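Local coordinates for hypothetical protein 19.1 (Bacillus phage spp1, PDB 2X8K) that forms, as a homohexamer, a wide channel at the distal tip of the phage tail and stays attached to the tail after DNA ejection, at residues 8-13 and 96-101; 34-39 and 52-57. All coordinates share one frame; numbering follows the deposited sequence.

In the fold
Two antiparallel strand pairings in the N-terminal half of this hub protein, one in a large sheet and one in a projecting hairpin, show how a chain can build its own core and also reach a neighbour. Interaction 1 joins two strands of the seven-stranded sheet, residues 8-13 and 96-101. Interaction 2, between residues 34-39 and 52-57, is the base of a hairpin that forms a separate two-stranded sheet and projects from the larger one; its whole sequence falls between the two segments of interaction 1. Their centres lie 30 Å apart and their nearest atoms about 11 Å apart, so they do not touch. Both nevertheless meet the same neighbouring subunit, interaction 1 through residues 99-101 and interaction 2 through both segments.

Interaction 1 of 2, residues 8-13 and 96-101; sequences KVFTMM and TFSDEP
Four hydrogen bonds join the segments where they run antiparallel. Met-13 and Thr-96 form a hydrogen-bonded pair, Met-13 N reaching Thr-96 O at 2.9 Å and Thr-96 N reaching Met-13 O at 3.0 Å, both donors lying in the plane of the carbonyl they meet. Beyond the strand ends Ser-98 N still binds Thr-11 O at 2.8 Å, nearly along the C=O axis. Ser-98 OG, set between its own backbone N and carbonyl carbon (chi1 69°), then takes the place of a backbone acceptor and receives Thr-11 N at 3.0 Å.

The pairing joins strands 12-14 and 93-97 of the sheet in the RIFT-related domain, and a type I turn from Phe-97 to Glu-100 leads residues 98-101 off it.

Apolar contact gathers on the face bearing Met-12 and Phe-97, a non-hydrogen-bonded pair. The extended Met-12 chain, its CG anti to the backbone N, runs alongside the Phe-97 ring in a Met-aromatic contact, with CG 3.6 Å from Phe-97 CE2. Phe-10 crosses that ring obliquely, bringing CZ to 3.6 Å from Phe-97 CD2, while strand 23-29 supplies Val-28 to both rings.

The polar end of Asp-99 forms a salt bridge with Arg-31, which also makes a cation-pi contact with Phe-97. The carboxylate carbon CG of Asp-99 sits at the Phe-10 edge, 3.3 Å from CE1, the carboxylate plane turned 83° from that of the Phe-10 ring.

Interaction 2 of 2, residues 34-39 and 52-57; sequences YSIEMG and TTESLP
A beta hairpin of strands 37-41 and 50-55 forms a two-stranded arm, and this contact is its base, extended by the loop residues that lead into and out of it. Residues 37-39 and 52-55 run antiparallel, 173° between their directions. Glu-37 and Ser-55 exchange backbone bonds: Glu-37 N meets Ser-55 O at 2.9 Å, nearly along the C=O axis, and Ser-55 N meets Glu-37 O in the carbonyl plane. Gly-39 N binds Thr-53 O at 2.8 Å from above the carbonyl plane. Gly-39 O is gripped twice, nearly head-on by Thr-52 N at 2.6 Å and from above its plane by Thr-52 OG1.

At the non-hydrogen-bonded pair Met-38 and Glu-54 the two side chains lie side by side, pointing the same way. Glu-54 CG rests against Met-38 CG and Ile-36 CG2, 3.7 Å from each, so an acidic chain contributes its aliphatic part to the packing. Its OE2 forms a salt bridge with Arg-108 of a neighbouring subunit, and Ser-35 OG accepts a hydrogen bond from Ala-112 N of the same neighbour; the arm thus helps to join subunits.

Packing at the loop end centres on Pro-57, whose CD lies 3.7 Å from Tyr-34 CE2, and Pro-133 touches both Tyr-34 and Leu-56. Tyr-34 OH donates to Pro-57 O at 2.6 Å; the acceptor lies at the ring edge, whereas the hydroxyl stands 48° out of the carbonyl plane.

Interaction 1 of 2, residues 8-13 and 96-101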
ATOM      1  N   LYS C   8     -12.515  36.823  13.258  1.00115.41           N
ATOM      2  CA  LYS C   8     -13.120  36.213  14.443  1.00113.19           C
ATOM      3  C   LYS C   8     -12.999  34.669  14.411  1.00112.87           C
ATOM      4  O   LYS C   8     -13.962  33.983  14.035  1.00111.41           O
ATOM      5  CB  LYS C   8     -14.585  36.643  14.557  1.00114.90           C
ATOM      6  N   VAL C   9     -11.859  34.132  14.837  1.00106.62           N
ATOM      7  CA  VAL C   9     -11.620  32.685  14.787  1.00102.65           C
ATOM      8  C   VAL C   9     -12.420  31.849  15.799  1.00100.73           C
ATOM      9  O   VAL C   9     -13.103  32.388  16.671  1.00101.95           O
ATOM     10  CB  VAL C   9     -10.121  32.361  14.956  1.00105.73           C
ATOM     11  CG1 VAL C   9      -9.375  32.602  13.652  1.00106.73           C
ATOM     12  CG2 VAL C   9      -9.523  33.191  16.081  1.00106.32           C
ATOM     13  N   PHE C  10     -12.319  30.526  15.663  1.00 90.14           N
ATOM     14  CA  PHE C  10     -12.974  29.575  16.536  1.00 85.32           C
ATOM     15  C   PHE C  10     -12.301  29.624  17.899  1.00 89.30           C
ATOM     16  O   PHE C  10     -11.119  29.309  18.001  1.00 89.98           O
ATOM     17  CB  PHE C  10     -12.877  28.169  15.926  1.00 82.75           C
ATOM     18  CG  PHE C  10     -13.415  27.076  16.799  1.00 80.72           C
ATOM     19  CD1 PHE C  10     -14.754  26.746  16.772  1.00 83.07           C
ATOM     20  CD2 PHE C  10     -12.577  26.354  17.632  1.00 81.32           C
ATOM     21  CE1 PHE C  10     -15.259  25.734  17.586  1.00 82.50           C
ATOM     22  CE2 PHE C  10     -13.077  25.329  18.436  1.00 83.01           C
ATOM     23  CZ  PHE C  10     -14.419  25.029  18.410  1.00 80.70           C
ATOM     24  N   THR C  11     -13.034  30.005  18.942  1.00 84.90           N
ATOM     25  CA  THR C  11     -12.436  30.020  20.272  1.00 84.03           C
ATOM     26  C   THR C  11     -12.897  28.879  21.172  1.00 85.12           C
ATOM     27  O   THR C  11     -14.078  28.486  21.150  1.00 85.72           O
ATOM     28  CB  THR C  11     -12.507  31.402  20.936  1.00 93.56           C
ATOM     29  OG1 THR C  11     -13.863  31.810  21.016  1.00 90.82           O
ATOM     30  CG2 THR C  11     -11.699  32.451  20.187  1.00 96.92           C
ATOM     31  N   MET C  12     -11.928  28.346  21.945  1.00 78.00           N
ATOM     32  CA  MET C  12     -12.116  27.311  22.957  1.00 76.31           C
ATOM     33  C   MET C  12     -11.697  27.862  24.297  1.00 83.05           C
ATOM     34  O   MET C  12     -10.550  28.293  24.441  1.00 85.10           O
ATOM     35  CB  MET C  12     -11.325  26.039  22.672  1.00 76.34           C
ATOM     36  CG  MET C  12     -11.642  24.977  23.683  1.00 79.14           C
ATOM     37  SD  MET C  12     -10.470  23.628  23.784  1.00 81.04           S
ATOM     38  CE  MET C  12     -11.333  22.549  24.846  1.00 76.21           C
ATOM     39  N   MET C  13     -12.625  27.863  25.276  1.00 80.12           N
ATOM     40  CA  MET C  13     -12.383  28.364  26.641  1.00 80.83           C
ATOM     41  C   MET C  13     -12.281  27.197  27.600  1.00 83.13           C
ATOM     42  O   MET C  13     -13.129  26.294  27.572  1.00 83.11           O
ATOM     43  CB  MET C  13     -13.479  29.311  27.135  1.00 84.68           C
ATOM     44  CG  MET C  13     -13.595  30.593  26.350  1.00 89.73           C
ATOM     45  SD  MET C  13     -12.269  31.787  26.602  1.00 95.73           S
ATOM     46  CE  MET C  13     -12.802  32.559  28.044  1.00 95.11           C
ATOM     47  N   THR C  96     -15.909  25.547  26.836  1.00 68.37           N
ATOM     48  CA  THR C  96     -16.824  26.131  25.852  1.00 68.65           C
ATOM     49  C   THR C  96     -16.204  26.267  24.466  1.00 77.04           C
ATOM     50  O   THR C  96     -15.012  26.513  24.343  1.00 78.90           O
ATOM     51  CB  THR C  96     -17.369  27.512  26.280  1.00 81.55           C
ATOM     52  OG1 THR C  96     -16.473  28.558  25.892  1.00 85.40           O
ATOM     53  CG2 THR C  96     -17.827  27.606  27.764  1.00 79.51           C
ATOM     54  N   PHE C  97     -17.040  26.168  23.416  1.00 74.00           N
ATOM     55  CA  PHE C  97     -16.615  26.329  22.028  1.00 71.51           C
ATOM     56  C   PHE C  97     -17.483  27.403  21.397  1.00 77.01           C
ATOM     57  O   PHE C  97     -18.701  27.435  21.655  1.00 74.92           O
ATOM     58  CB  PHE C  97     -16.755  25.013  21.256  1.00 70.12           C
ATOM     59  CG  PHE C  97     -16.021  23.869  21.888  1.00 68.66           C
ATOM     60  CD1 PHE C  97     -16.704  22.911  22.625  1.00 68.46           C
ATOM     61  CD2 PHE C  97     -14.644  23.737  21.733  1.00 71.50           C
ATOM     62  CE1 PHE C  97     -16.028  21.852  23.223  1.00 69.06           C
ATOM     63  CE2 PHE C  97     -13.967  22.650  22.288  1.00 73.91           C
ATOM     64  CZ  PHE C  97     -14.666  21.714  23.040  1.00 71.05           C
ATOM     65  N   SER C  98     -16.845  28.305  20.602  1.00 75.55           N
ATOM     66  CA  SER C  98     -17.518  29.415  19.940  1.00 77.36           C
ATOM     67  C   SER C  98     -18.602  28.964  18.972  1.00 83.61           C
ATOM     68  O   SER C  98     -19.602  29.672  18.829  1.00 84.96           O
ATOM     69  CB  SER C  98     -16.513  30.329  19.255  1.00 81.97           C
ATOM     70  OG  SER C  98     -15.898  29.704  18.144  1.00 91.17           O
ATOM     71  N   ASP C  99     -18.433  27.769  18.327  1.00 79.79           N
ATOM     72  CA  ASP C  99     -19.445  27.244  17.402  1.00 79.40           C
ATOM     73  C   ASP C  99     -20.710  26.792  18.114  1.00 84.16           C
ATOM     74  O   ASP C  99     -21.760  26.661  17.489  1.00 85.94           O
ATOM     75  CB  ASP C  99     -18.905  26.170  16.457  1.00 79.44           C
ATOM     76  CG  ASP C  99     -18.446  24.882  17.088  1.00 91.43           C
ATOM     77  OD1 ASP C  99     -18.455  24.791  18.355  1.00 94.59           O
ATOM     78  OD2 ASP C  99     -18.011  23.967  16.322  1.00 87.58           O
ATOM     79  N   GLU C 100     -20.631  26.584  19.420  1.00 78.42           N
ATOM     80  CA  GLU C 100     -21.821  26.226  20.147  1.00 77.65           C
ATOM     81  C   GLU C 100     -22.087  27.087  21.364  1.00 86.21           C
ATOM     82  O   GLU C 100     -21.769  26.707  22.499  1.00 87.12           O
ATOM     83  CB  GLU C 100     -22.026  24.716  20.315  1.00 76.32           C
ATOM     84  CG  GLU C 100     -21.066  24.026  21.242  1.00 75.77           C
ATOM     85  CD  GLU C 100     -21.323  22.544  21.307  1.00 81.06           C
ATOM     86  OE1 GLU C 100     -22.511  22.151  21.325  1.00 86.38           O
ATOM     87  OE2 GLU C 100     -20.337  21.774  21.337  1.00 78.48           O
ATOM     88  N   PRO C 101     -22.650  28.299  21.102  1.00 85.46           N
ATOM     89  CA  PRO C 101     -22.981  29.219  22.191  1.00 86.76           C
ATOM     90  C   PRO C 101     -24.122  28.673  23.057  1.00 91.73           C
ATOM     91  O   PRO C 101     -24.865  27.771  22.627  1.00 91.76           O
ATOM     92  CB  PRO C 101     -23.401  30.476  21.438  1.00 89.91           C
ATOM     93  CG  PRO C 101     -23.968  29.981  20.176  1.00 92.93           C
ATOM     94  CD  PRO C 101     -23.068  28.866  19.800  1.00 87.36           C
TER

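Interaction 2 of 2, residues 34-39 and 52-57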
ATOM      1  N   TYR C  34     -24.238  10.664  20.782  1.00 62.07           N
ATOM      2  CA  TYR C  34     -23.738   9.975  21.963  1.00 62.01           C
ATOM      3  C   TYR C  34     -24.124   8.505  21.984  1.00 72.10           C
ATOM      4  O   TYR C  34     -25.177   8.149  21.490  1.00 74.42           O
ATOM      5  CB  TYR C  34     -24.203  10.665  23.219  1.00 61.94           C
ATOM      6  CG  TYR C  34     -23.164  10.707  24.305  1.00 62.47           C
ATOM      7  CD1 TYR C  34     -22.172  11.670  24.302  1.00 63.38           C
ATOM      8  CD2 TYR C  34     -23.213   9.823  25.379  1.00 64.92           C
ATOM      9  CE1 TYR C  34     -21.216  11.722  25.310  1.00 65.99           C
ATOM     10  CE2 TYR C  34     -22.286   9.885  26.413  1.00 66.13           C
ATOM     11  CZ  TYR C  34     -21.282  10.830  26.372  1.00 70.73           C
ATOM     12  OH  TYR C  34     -20.347  10.870  27.381  1.00 64.87           O
ATOM     13  N   SER C  35     -23.248   7.658  22.517  1.00 69.97           N
ATOM     14  CA  SER C  35     -23.427   6.211  22.582  1.00 69.24           C
ATOM     15  C   SER C  35     -23.887   5.851  23.976  1.00 74.06           C
ATOM     16  O   SER C  35     -23.828   6.706  24.852  1.00 74.91           O
ATOM     17  CB  SER C  35     -22.109   5.531  22.241  1.00 70.00           C
ATOM     18  OG  SER C  35     -21.779   5.790  20.887  1.00 74.11           O
ATOM     19  N   ILE C  36     -24.377   4.607  24.190  1.00 68.92           N
ATOM     20  CA  ILE C  36     -24.891   4.130  25.483  1.00 67.80           C
ATOM     21  C   ILE C  36     -24.230   2.838  25.920  1.00 72.31           C
ATOM     22  O   ILE C  36     -24.110   1.887  25.125  1.00 74.61           O
ATOM     23  CB  ILE C  36     -26.413   3.940  25.384  1.00 71.05           C
ATOM     24  CG1 ILE C  36     -27.135   5.271  25.239  1.00 71.80           C
ATOM     25  CG2 ILE C  36     -26.954   3.152  26.540  1.00 73.41           C
ATOM     26  CD1 ILE C  36     -28.258   5.245  24.305  1.00 75.21           C
ATOM     27  N   GLU C  37     -23.821   2.786  27.196  1.00 67.45           N
ATOM     28  CA  GLU C  37     -23.276   1.571  27.808  1.00 67.42           C
ATOM     29  C   GLU C  37     -24.473   0.682  28.203  1.00 75.26           C
ATOM     30  O   GLU C  37     -25.381   1.144  28.904  1.00 74.93           O
ATOM     31  CB  GLU C  37     -22.381   1.885  29.009  1.00 69.01           C
ATOM     32  CG  GLU C  37     -21.055   2.547  28.654  1.00 81.21           C
ATOM     33  CD  GLU C  37     -20.092   1.772  27.757  1.00133.06           C
ATOM     34  OE1 GLU C  37     -19.578   2.366  26.778  1.00131.57           O
ATOM     35  OE2 GLU C  37     -19.865   0.567  28.026  1.00143.83           O
ATOM     36  N   MET C  38     -24.521  -0.552  27.659  1.00 73.57           N
ATOM     37  CA  MET C  38     -25.605  -1.500  27.913  1.00 75.18           C
ATOM     38  C   MET C  38     -25.083  -2.799  28.425  1.00 78.17           C
ATOM     39  O   MET C  38     -24.215  -3.381  27.793  1.00 78.01           O
ATOM     40  CB  MET C  38     -26.368  -1.800  26.636  1.00 77.22           C
ATOM     41  CG  MET C  38     -27.363  -0.774  26.300  1.00 81.74           C
ATOM     42  SD  MET C  38     -28.455  -1.374  24.990  1.00 86.92           S
ATOM     43  CE  MET C  38     -29.098   0.197  24.462  1.00 83.12           C
ATOM     44  N   GLY C  39     -25.636  -3.268  29.533  1.00 74.87           N
ATOM     45  CA  GLY C  39     -25.285  -4.554  30.104  1.00 75.95           C
ATOM     46  C   GLY C  39     -26.139  -5.621  29.463  1.00 81.17           C
ATOM     47  O   GLY C  39     -27.356  -5.638  29.655  1.00 82.14           O
ATOM     48  N   THR C  52     -29.637  -5.522  30.878  1.00 78.45           N
ATOM     49  CA  THR C  52     -29.651  -5.607  32.323  1.00 80.98           C
ATOM     50  C   THR C  52     -29.407  -4.255  32.944  1.00 86.88           C
ATOM     51  O   THR C  52     -29.990  -3.945  33.987  1.00 91.28           O
ATOM     52  CB  THR C  52     -28.654  -6.656  32.779  1.00 84.68           C
ATOM     53  OG1 THR C  52     -27.345  -6.263  32.361  1.00 86.49           O
ATOM     54  CG2 THR C  52     -28.973  -8.029  32.220  1.00 80.32           C
ATOM     55  N   THR C  53     -28.541  -3.456  32.314  1.00 80.50           N
ATOM     56  CA  THR C  53     -28.180  -2.101  32.742  1.00 79.70           C
ATOM     57  C   THR C  53     -28.020  -1.198  31.527  1.00 81.00           C
ATOM     58  O   THR C  53     -27.757  -1.678  30.435  1.00 81.98           O
ATOM     59  CB  THR C  53     -26.909  -2.111  33.611  1.00 90.42           C
ATOM     60  OG1 THR C  53     -25.960  -3.062  33.107  1.00 90.63           O
ATOM     61  CG2 THR C  53     -27.205  -2.383  35.080  1.00 90.45           C
ATOM     62  N   GLU C  54     -28.188   0.099  31.713  1.00 74.74           N
ATOM     63  CA  GLU C  54     -28.068   1.108  30.668  1.00 71.42           C
ATOM     64  C   GLU C  54     -27.591   2.398  31.340  1.00 77.91           C
ATOM     65  O   GLU C  54     -28.213   2.882  32.288  1.00 80.71           O
ATOM     66  CB  GLU C  54     -29.426   1.329  30.007  1.00 72.78           C
ATOM     67  CG  GLU C  54     -29.428   1.286  28.501  1.00 87.26           C
ATOM     68  CD  GLU C  54     -30.718   1.776  27.869  1.00120.89           C
ATOM     69  OE1 GLU C  54     -31.073   2.965  28.046  1.00112.80           O
ATOM     70  OE2 GLU C  54     -31.367   0.970  27.171  1.00124.96           O
ATOM     71  N   SER C  55     -26.461   2.931  30.888  1.00 73.65           N
ATOM     72  CA  SER C  55     -25.877   4.158  31.437  1.00 72.52           C
ATOM     73  C   SER C  55     -25.119   4.943  30.382  1.00 71.00           C
ATOM     74  O   SER C  55     -24.614   4.382  29.434  1.00 68.29           O
ATOM     75  CB  SER C  55     -24.963   3.851  32.622  1.00 78.11           C
ATOM     76  OG  SER C  55     -24.062   2.788  32.352  1.00 90.86           O
ATOM     77  N   LEU C  56     -25.038   6.235  30.564  1.00 68.64           N
ATOM     78  CA  LEU C  56     -24.313   7.119  29.683  1.00 67.74           C
ATOM     79  C   LEU C  56     -22.841   7.063  30.040  1.00 70.68           C
ATOM     80  O   LEU C  56     -22.471   7.320  31.185  1.00 71.42           O
ATOM     81  CB  LEU C  56     -24.825   8.550  29.887  1.00 68.97           C
ATOM     82  CG  LEU C  56     -25.664   9.192  28.794  1.00 73.37           C
ATOM     83  CD1 LEU C  56     -26.605   8.188  28.084  1.00 75.19           C
ATOM     84  CD2 LEU C  56     -26.428  10.349  29.370  1.00 70.25           C
ATOM     85  N   PRO C  57     -21.955   6.756  29.083  1.00 65.24           N
ATOM     86  CA  PRO C  57     -20.512   6.797  29.391  1.00 64.72           C
ATOM     87  C   PRO C  57     -20.021   8.234  29.645  1.00 72.38           C
ATOM     88  O   PRO C  57     -20.717   9.198  29.318  1.00 73.21           O
ATOM     89  CB  PRO C  57     -19.889   6.218  28.141  1.00 63.08           C
ATOM     90  CG  PRO C  57     -20.829   6.551  27.073  1.00 66.01           C
ATOM     91  CD  PRO C  57     -22.187   6.425  27.668  1.00 63.79           C
TER